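Local coordinates for protein aminopeptidase C (Lactobacillus rhamnosus, PDB 4K7C) that probably removes amino acids from the N-termini of peptides as a papain-like cysteine aminopeptidase, built here as an assembly of six chains, at residues A[120-123]-A[124-127]. Numbering follows the deposited sequence.
Sequences DQPL and DSRK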
loop_
_atom_site.group_PDB
_atom_site.type_symbol
_atom_site.label_atom_id
_atom_site.label_comp_id
_atom_site.label_asym_id
_atom_site.label_seq_id
_atom_site.Cartn_x
_atom_site.Cartn_y
_atom_site.Cartn_z
ATOM N N ASP A 120 5.579 -1.103 55.894
ATOM C CA ASP A 120 4.942 -1.646 57.138
ATOM C C ASP A 120 3.442 -2.014 56.939
ATOM O O ASP A 120 2.806 -2.572 57.819
ATOM C CB ASP A 120 5.084 -0.628 58.308
ATOM C CG ASP A 120 4.463 0.760 57.967
ATOM O OD1 ASP A 120 4.265 1.096 56.759
ATOM O OD2 ASP A 120 4.209 1.554 58.912
ATOM N N GLN A 121 2.898 -1.726 55.765
ATOM C CA GLN A 121 1.503 -1.981 55.484
ATOM C C GLN A 121 1.364 -3.257 54.676
ATOM O O GLN A 121 2.259 -3.670 53.917
ATOM C CB GLN A 121 0.857 -0.784 54.746
ATOM C CG GLN A 121 0.909 0.532 55.523
ATOM C CD GLN A 121 0.607 1.741 54.629
ATOM O OE1 GLN A 121 -0.119 1.621 53.639
ATOM N NE2 GLN A 121 1.166 2.909 54.968
ATOM N N PRO A 122 0.247 -3.953 54.857
ATOM C CA PRO A 122 0.083 -5.211 54.157
ATOM C C PRO A 122 0.196 -5.024 52.644
ATOM O O PRO A 122 -0.302 -4.009 52.090
ATOM C CB PRO A 122 -1.332 -5.658 54.563
ATOM C CG PRO A 122 -1.600 -4.924 55.836
ATOM C CD PRO A 122 -0.931 -3.594 55.657
ATOM N N LEU A 123 0.787 -6.018 52.007
ATOM C CA LEU A 123 0.909 -6.080 50.539
ATOM C C LEU A 123 -0.418 -5.967 49.763
ATOM O O LEU A 123 -0.457 -5.370 48.670
ATOM C CB LEU A 123 1.626 -7.359 50.170
ATOM C CG LEU A 123 2.374 -7.541 48.858
ATOM C CD1 LEU A 123 3.437 -6.431 48.589
ATOM C CD2 LEU A 123 2.999 -8.932 48.830
ATOM N N ASP A 124 -1.472 -6.583 50.328
ATOM C CA ASP A 124 -2.813 -6.513 49.783
ATOM C C ASP A 124 -3.656 -5.302 50.208
ATOM O O ASP A 124 -4.891 -5.221 49.897
ATOM C CB ASP A 124 -3.587 -7.864 50.088
ATOM C CG ASP A 124 -3.842 -8.133 51.604
ATOM O OD1 ASP A 124 -3.584 -7.291 52.488
ATOM O OD2 ASP A 124 -4.261 -9.264 51.909
ATOM N N SER A 125 -3.037 -4.360 50.939
ATOM C CA SER A 125 -3.752 -3.141 51.303
ATOM C C SER A 125 -4.010 -2.281 50.044
ATOM O O SER A 125 -3.333 -2.369 49.091
ATOM C CB SER A 125 -2.991 -2.368 52.357
ATOM O OG SER A 125 -1.760 -1.873 51.850
ATOM N N ARG A 126 -5.059 -1.495 50.056
ATOM C CA ARG A 126 -5.438 -0.728 48.908
ATOM C C ARG A 126 -4.316 0.193 48.395
ATOM O O ARG A 126 -4.089 0.293 47.182
ATOM C CB ARG A 126 -6.686 0.045 49.223
ATOM C CG ARG A 126 -7.379 0.603 47.978
ATOM C CD ARG A 126 -8.681 1.248 48.374
ATOM N NE ARG A 126 -9.337 1.784 47.204
ATOM C CZ ARG A 126 -10.480 2.431 47.232
ATOM N NH1 ARG A 126 -11.080 2.723 48.391
ATOM N NH2 ARG A 126 -10.990 2.861 46.121
ATOM N N LYS A 127 -3.582 0.834 49.293
ATOM C CA LYS A 127 -2.560 1.771 48.834
ATOM C C LYS A 127 -1.329 1.027 48.278
ATOM O O LYS A 127 -0.697 1.508 47.334
ATOM C CB LYS A 127 -2.170 2.728 49.990
ATOM C CG LYS A 127 -3.168 3.815 50.261
ATOM C CD LYS A 127 -2.649 4.650 51.454
ATOM C CE LYS A 127 -3.721 5.549 52.042
ATOM N NZ LYS A 127 -3.135 6.363 53.173
#
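The carbonyl oxygen of Pro122 accepts two hydrogen bonds from one residue, Ser125. The hydroxyl gives the shorter, 2.6 Å from Ser125 OG to Pro122 O; it arrives in the carbonyl plane, with a C=O...OG angle of 158°. The second comes from the backbone, Ser125 N to Pro122 O at 3.0 Å, its donor well above that plane, and it closes a type I beta turn with Leu123 and Asp124 at the corner. With chi1 at 66°, Ser125 OG sits between the backbone N and the carbonyl carbon, which points it back at the Pro122 carbonyl. With an alanine here the Pro122 carbonyl would probably lose its in-plane donor, leaving the turn to the backbone bond alone. Within the turn, Asp124 OD1 lies 3.5 Å from Pro122 CB. Leu123 turns its side chain the other way, onto Val128 and Leu132 of the helix and Tyr357 of a second subunit. Across that same interface the Asp124 carbonyl accepts from Arg126 of the second subunit. Lys127 reaches off to a salt bridge with Glu280. A type I turn thus runs straight into helix 126-133, with Ser125 as its N-cap residue.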